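Erythromycin C-12 hydroxylase (Saccharopolyspora erythraea, PDB 2JJN) hydroxylates the macrolactone ring of erythromycin D at C-12 to give erythromycin C, using heme b, O2 and NADPH in antibiotic biosynthesis. Local coordinates at residues P289-T295 against V310-V316; V316-N320 against Q343-G347. The protein carries 2 engineered substitutions. One frame throughout, in Å; residues are numbered along the deposited sequence. Where two conformers were deposited one is given.

Overall arrangement
From the N terminus, strand 290-295 comes first; the chain then makes the small hairpin 299-301/304-306 and returns as strand 311-315, and contact 1 closes this loop. Contact 2 follows in series: helix 316-320 starts after the second strand, 22 residues without helix or strand intervene, and 343-347 folds back on that helix. The two loops neither nest nor cross but share Val316, and the centres of the two contacts lie about 12 Å apart. Pro289 O lies 3.0 Å from Leu317 N, a probable hydrogen bond, and Met291 CE packs at 3.9 Å from Gly347 CA. Together the two contacts join the five-stranded sheet to the approach to the heme-ligand loop, and both touch the heme.

Contact 1 (P289-T295 against V310-V316); sequences PQMQRTT and VMVNTWV. With HEM (protoporphyrin IX containing Fe), chain B.
Two strands, 290-295 and 311-315, run antiparallel at 148°, their axes approaching to 4.4 Å, within the five-stranded sheet of the P450 fold. Met291 sits in a hydrogen-bonded pair with Thr314 (Met291 N to Thr314 O 3.0 Å, Thr314 N to Met291 O 2.8 Å). Its side chain (chi1 m) leaves on the face shared with Arg293, Val312 and Thr314, and SD meets Val316 CG2 at 3.7 Å. Two residues on, Arg293 N to Val312 O and Val312 N to Arg293 O (both 2.8 Å) form the next such pair; Gln292/Asn313 (CA-CA 4.6 Å) and Thr294/Met311 are non-hydrogen-bonded. Gln290 lies on the opposite face; its p, t side chain brings OE1 over a face of the Trp315 ring, 3.1 Å from CZ2. At the far end Thr295 N donates to Val310 O (2.8 Å). Arg293 NH2 and NH1 donate to heme O1A (2.8 Å) and O2A (2.9 Å), consistent with strand alternation placing the propionate-binding Arg293 on one face and the substrate-binding Gln292 on the other.

Contact 2 (V316-N320 against Q343-G347); sequences VLSAN and QLSFG. Engineered in segment 343-347: Leu344 (natural residue Phe). With HEM (protoporphyrin IX containing Fe), chain B; SO4 (sulfate ion), chain G.
The approach to the P450 heme-ligand loop packs here against the short helix 316-320, with Ser345, Phe346 and Gly347 lining the heme pocket. Residues 344-346 form a 3-10 turn, evidenced by Phe346 N to Gln343 O and Gly347 N to Leu344 O, both 2.9 Å; Asn320 N to Val316 O (2.8 Å) is an i to i+4 bond of the helix. The closest CA atoms are those of Val316 and Ser345, 6.5 Å apart. Leu344, an engineered replacement of Phe, points toward the helix in the t, p rotamer: CD2 meets Ala319 CB at 3.5 Å, and CG meets Val316 CG2 at 3.8 Å. Helix 56-64 also touches Leu344, through His56 and Val59. Phe346 and Gly347 open the cysteine-ligand signature FGxGxHxCxG, whose cysteine is Cys353, the axial ligand. Gly347, at phi/psi 102/-162°, is where a CB would clash with the preceding carbonyl and with heme CAA; Phe346 CE2 lies 3.5 Å from heme C3B. On the polar side, Asn320 ND2 donates to Ser345 OG (2.9 Å). Ser345 OG also bonds Leu282 O and Asn320 ND2 bonds Arg283 O, linking both segments to helix 274-284. A sulfate, probably from the crystallisation liquor, accepts Leu344 N through O1 at 3.1 Å.

Contact 1 (P289-T295 against V310-V316)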
# COMPACT_ATOMS: atom_id res chain seq x y z
N PRO A 289 -4.92 4.64 3.70
CA PRO A 289 -5.34 5.98 4.15
C PRO A 289 -4.82 6.38 5.52
O PRO A 289 -4.88 7.58 5.89
CB PRO A 289 -6.88 5.87 4.13
CG PRO A 289 -7.16 4.44 4.30
CD PRO A 289 -6.08 3.71 3.57
N GLN A 290 -4.31 5.42 6.26
CA GLN A 290 -3.84 5.67 7.63
C GLN A 290 -2.63 4.83 7.96
O GLN A 290 -2.44 3.73 7.40
CB GLN A 290 -4.98 5.36 8.62
CG GLN A 290 -5.52 3.94 8.51
CD GLN A 290 -6.75 3.64 9.36
OE1 GLN A 290 -7.48 4.53 9.80
NE2 GLN A 290 -6.96 2.35 9.64
N MET A 291 -1.78 5.35 8.86
CA MET A 291 -0.65 4.60 9.42
C MET A 291 -0.70 4.69 10.92
O MET A 291 -1.28 5.60 11.42
CB MET A 291 0.72 5.14 8.93
CG MET A 291 1.03 4.69 7.53
SD MET A 291 0.69 6.17 6.67
CE MET A 291 2.30 6.94 6.79
N GLN A 292 -0.10 3.73 11.61
CA GLN A 292 -0.15 3.68 13.07
C GLN A 292 1.20 3.89 13.68
O GLN A 292 2.23 3.44 13.13
CB GLN A 292 -0.69 2.32 13.57
CG GLN A 292 -2.23 2.25 13.34
CD GLN A 292 -2.60 1.86 11.91
OE1 GLN A 292 -3.45 2.49 11.25
NE2 GLN A 292 -1.97 0.81 11.43
N ARG A 293 1.18 4.62 14.79
CA ARG A 293 2.38 4.84 15.66
C ARG A 293 1.99 4.60 17.12
O ARG A 293 0.80 4.53 17.44
CB ARG A 293 2.96 6.26 15.48
CG ARG A 293 3.37 6.56 14.05
CD ARG A 293 4.60 5.68 13.69
NE ARG A 293 5.26 6.10 12.44
CZ ARG A 293 5.06 5.52 11.25
NH1 ARG A 293 4.15 4.56 11.08
NH2 ARG A 293 5.81 5.89 10.22
N THR A 294 2.99 4.49 17.99
CA THR A 294 2.69 4.43 19.43
C THR A 294 3.53 5.48 20.14
O THR A 294 4.71 5.59 19.88
CB THR A 294 2.97 3.03 19.98
OG1 THR A 294 4.32 2.67 19.69
CG2 THR A 294 2.01 2.03 19.39
N THR A 295 2.93 6.27 21.03
CA THR A 295 3.74 7.28 21.72
C THR A 295 4.66 6.62 22.76
O THR A 295 4.26 5.69 23.48
CB THR A 295 2.86 8.30 22.46
OG1 THR A 295 1.97 7.60 23.33
CG2 THR A 295 2.01 9.07 21.45
N VAL A 310 0.18 5.15 23.98
CA VAL A 310 -1.08 4.98 23.28
C VAL A 310 -0.83 4.98 21.76
O VAL A 310 0.22 5.45 21.30
CB VAL A 310 -2.12 6.08 23.65
CG1 VAL A 310 -2.44 6.08 25.16
CG2 VAL A 310 -1.61 7.46 23.22
N MET A 311 -1.77 4.39 21.03
CA MET A 311 -1.66 4.31 19.58
C MET A 311 -2.19 5.61 18.95
O MET A 311 -3.16 6.17 19.44
CB MET A 311 -2.42 3.11 19.07
CG MET A 311 -2.51 3.05 17.57
SD MET A 311 -2.55 1.34 16.97
CE MET A 311 -0.88 0.85 17.39
N VAL A 312 -1.52 6.05 17.89
CA VAL A 312 -1.88 7.27 17.15
C VAL A 312 -2.00 6.86 15.69
O VAL A 312 -1.07 6.23 15.15
CB VAL A 312 -0.75 8.31 17.28
CG1 VAL A 312 -1.13 9.57 16.48
CG2 VAL A 312 -0.50 8.65 18.78
N ASN A 313 -3.11 7.22 15.06
CA ASN A 313 -3.41 6.88 13.64
C ASN A 313 -3.21 8.19 12.87
O ASN A 313 -3.88 9.18 13.18
CB ASN A 313 -4.92 6.50 13.61
CG ASN A 313 -5.17 5.05 13.83
OD1 ASN A 313 -5.92 4.68 14.73
ND2 ASN A 313 -4.57 4.20 13.01
N THR A 314 -2.31 8.20 11.91
CA THR A 314 -2.10 9.39 11.06
C THR A 314 -2.86 9.22 9.76
O THR A 314 -2.57 8.28 9.03
CB THR A 314 -0.64 9.64 10.68
OG1 THR A 314 -0.07 8.48 10.05
CG2 THR A 314 0.24 10.01 11.90
N TRP A 315 -3.82 10.09 9.50
CA TRP A 315 -4.74 9.94 8.37
C TRP A 315 -4.16 10.62 7.13
O TRP A 315 -4.39 11.80 6.83
CB TRP A 315 -6.10 10.50 8.73
CG TRP A 315 -6.94 9.57 9.54
CD1 TRP A 315 -6.93 9.45 10.88
CD2 TRP A 315 -7.89 8.62 9.03
NE1 TRP A 315 -7.87 8.47 11.28
CE2 TRP A 315 -8.46 7.95 10.15
CE3 TRP A 315 -8.28 8.25 7.73
CZ2 TRP A 315 -9.42 6.94 10.01
CZ3 TRP A 315 -9.25 7.27 7.59
CH2 TRP A 315 -9.81 6.62 8.72
N VAL A 316 -3.36 9.83 6.40
CA VAL A 316 -2.81 10.34 5.13
C VAL A 316 -3.94 10.77 4.17
O VAL A 316 -3.81 11.75 3.43
CB VAL A 316 -1.85 9.30 4.52
CG1 VAL A 316 -1.67 9.52 3.02
CG2 VAL A 316 -0.48 9.44 5.26
CHA HEM B . 6.49 1.39 3.57
CHB HEM B . 2.63 2.75 0.92
CHC HEM B . 4.02 -0.29 -2.59
CHD HEM B . 7.37 -2.21 0.36
C1A HEM B . 5.37 2.05 3.09
C2A HEM B . 4.67 3.12 3.81
C3A HEM B . 3.60 3.48 3.09
C4A HEM B . 3.58 2.66 1.90
CMA HEM B . 2.55 4.54 3.46
CAA HEM B . 5.11 3.74 5.15
CBA HEM B . 4.65 2.91 6.33
CGA HEM B . 4.85 3.64 7.66
O1A HEM B . 5.36 4.79 7.67
O2A HEM B . 4.51 3.00 8.71
C1B HEM B . 2.68 2.04 -0.28
C2B HEM B . 1.79 2.24 -1.40
C3B HEM B . 2.18 1.39 -2.38
C4B HEM B . 3.33 0.67 -1.87
CMB HEM B . 0.65 3.27 -1.32
CAB HEM B . 1.59 1.13 -3.78
CBB HEM B . 1.05 2.10 -4.45
C1C HEM B . 5.04 -1.07 -2.10
C2C HEM B . 5.71 -2.12 -2.83
C3C HEM B . 6.64 -2.66 -2.01
C4C HEM B . 6.59 -1.94 -0.74
CMC HEM B . 5.35 -2.49 -4.30
CAC HEM B . 7.61 -3.83 -2.26
CBC HEM B . 8.22 -4.03 -3.42
C1D HEM B . 7.39 -1.41 1.47
C2D HEM B . 8.25 -1.67 2.58
C3D HEM B . 8.00 -0.56 3.56
C4D HEM B . 6.99 0.27 2.96
CMD HEM B . 9.25 -2.85 2.76
CAD HEM B . 8.65 -0.35 4.93
CBD HEM B . 9.88 0.57 4.84
CGD HEM B . 10.42 0.86 6.20
O1D HEM B . 9.75 0.59 7.21
O2D HEM B . 11.56 1.37 6.27
NA HEM B . 4.69 1.80 1.90
NB HEM B . 3.61 1.04 -0.56
NC HEM B . 5.59 -1.02 -0.83
ND HEM B . 6.64 -0.24 1.72
FE HEM B . 5.22 0.51 0.49
O HOH W 1 3.76 -0.87 1.44

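Contact 2 (V316-N320 against Q343-G347)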
# COMPACT_ATOMS: atom_id res chain seq x y z
N VAL A 316 -3.36 9.83 6.40
CA VAL A 316 -2.81 10.34 5.13
C VAL A 316 -3.94 10.77 4.17
O VAL A 316 -3.81 11.75 3.43
CB VAL A 316 -1.85 9.30 4.52
CG1 VAL A 316 -1.67 9.52 3.02
CG2 VAL A 316 -0.48 9.44 5.26
N LEU A 317 -5.06 10.05 4.17
CA LEU A 317 -6.18 10.43 3.30
C LEU A 317 -6.65 11.83 3.64
O LEU A 317 -6.92 12.61 2.72
CB LEU A 317 -7.32 9.44 3.49
CG LEU A 317 -8.61 9.82 2.76
CD1 LEU A 317 -8.37 9.90 1.21
CD2 LEU A 317 -9.69 8.80 3.08
N SER A 318 -6.77 12.14 4.93
CA SER A 318 -7.21 13.49 5.30
C SER A 318 -6.14 14.54 4.95
O SER A 318 -6.46 15.61 4.41
CB SER A 318 -7.46 13.48 6.80
OG SER A 318 -7.92 14.76 7.27
N ALA A 319 -4.88 14.24 5.25
CA ALA A 319 -3.77 15.14 4.88
C ALA A 319 -3.78 15.44 3.41
O ALA A 319 -3.54 16.59 3.00
CB ALA A 319 -2.41 14.50 5.27
N ASN A 320 -4.03 14.40 2.59
CA ASN A 320 -3.99 14.60 1.13
C ASN A 320 -5.16 15.45 0.61
O ASN A 320 -5.11 15.93 -0.50
CB ASN A 320 -4.03 13.24 0.44
CG ASN A 320 -2.71 12.46 0.52
OD1 ASN A 320 -1.71 12.90 1.09
ND2 ASN A 320 -2.74 11.23 -0.05
N GLN A 343 5.54 12.42 -2.07
CA GLN A 343 4.27 11.73 -2.15
C GLN A 343 3.91 11.10 -0.80
O GLN A 343 4.40 10.01 -0.44
CB GLN A 343 4.44 10.64 -3.21
CG GLN A 343 3.20 9.76 -3.40
CD GLN A 343 1.96 10.54 -3.63
OE1 GLN A 343 1.20 10.81 -2.69
NE2 GLN A 343 1.72 10.93 -4.89
N LEU A 344 3.03 11.80 -0.05
CA LEU A 344 2.72 11.36 1.33
C LEU A 344 2.04 10.01 1.36
O LEU A 344 2.00 9.33 2.41
CB LEU A 344 1.82 12.45 2.00
CG LEU A 344 1.49 12.17 3.46
CD1 LEU A 344 2.70 12.11 4.36
CD2 LEU A 344 0.59 13.28 4.06
N SER A 345 1.46 9.62 0.22
CA SER A 345 0.83 8.29 0.20
C SER A 345 1.84 7.16 0.29
O SER A 345 1.47 6.00 0.53
CB SER A 345 -0.05 8.15 -1.02
OG SER A 345 -1.03 9.15 -1.00
N PHE A 346 3.12 7.50 0.16
CA PHE A 346 4.21 6.54 0.42
C PHE A 346 4.87 6.76 1.78
O PHE A 346 5.85 6.08 2.09
CB PHE A 346 5.31 6.64 -0.65
CG PHE A 346 4.94 6.05 -1.98
CD1 PHE A 346 5.03 6.80 -3.14
CD2 PHE A 346 4.47 4.73 -2.08
CE1 PHE A 346 4.67 6.25 -4.41
CE2 PHE A 346 4.12 4.18 -3.34
CZ PHE A 346 4.22 4.95 -4.49
N GLY A 347 4.30 7.63 2.60
CA GLY A 347 4.82 7.88 3.95
C GLY A 347 5.62 9.15 4.00
O GLY A 347 5.48 10.02 3.12
CHA HEM B . 6.49 1.39 3.57
CHB HEM B . 2.63 2.75 0.92
CHC HEM B . 4.02 -0.29 -2.59
CHD HEM B . 7.37 -2.21 0.36
C1A HEM B . 5.37 2.05 3.09
C2A HEM B . 4.67 3.12 3.81
C3A HEM B . 3.60 3.48 3.09
C4A HEM B . 3.58 2.66 1.90
CMA HEM B . 2.55 4.54 3.46
CAA HEM B . 5.11 3.74 5.15
CBA HEM B . 4.65 2.91 6.33
CGA HEM B . 4.85 3.64 7.66
O1A HEM B . 5.36 4.79 7.67
O2A HEM B . 4.51 3.00 8.71
C1B HEM B . 2.68 2.04 -0.28
C2B HEM B . 1.79 2.24 -1.40
C3B HEM B . 2.18 1.39 -2.38
C4B HEM B . 3.33 0.67 -1.87
CMB HEM B . 0.65 3.27 -1.32
CAB HEM B . 1.59 1.13 -3.78
CBB HEM B . 1.05 2.10 -4.45
C1C HEM B . 5.04 -1.07 -2.10
C2C HEM B . 5.71 -2.12 -2.83
C3C HEM B . 6.64 -2.66 -2.01
C4C HEM B . 6.59 -1.94 -0.74
CMC HEM B . 5.35 -2.49 -4.30
CAC HEM B . 7.61 -3.83 -2.26
CBC HEM B . 8.22 -4.03 -3.42
C1D HEM B . 7.39 -1.41 1.47
C2D HEM B . 8.25 -1.67 2.58
C3D HEM B . 8.00 -0.56 3.56
C4D HEM B . 6.99 0.27 2.96
CMD HEM B . 9.25 -2.85 2.76
CAD HEM B . 8.65 -0.35 4.93
CBD HEM B . 9.88 0.57 4.84
CGD HEM B . 10.42 0.86 6.20
O1D HEM B . 9.75 0.59 7.21
O2D HEM B . 11.56 1.37 6.27
NA HEM B . 4.69 1.80 1.90
NB HEM B . 3.61 1.04 -0.56
NC HEM B . 5.59 -1.02 -0.83
ND HEM B . 6.64 -0.24 1.72
FE HEM B . 5.22 0.51 0.49
S SO4 G . 2.56 15.90 -0.17
O1 SO4 G . 1.93 14.63 -0.64
O2 SO4 G . 2.56 15.98 1.29
O3 SO4 G . 1.94 17.12 -0.67
O4 SO4 G . 3.98 15.94 -0.49
O HOH W 1 3.76 -0.87 1.44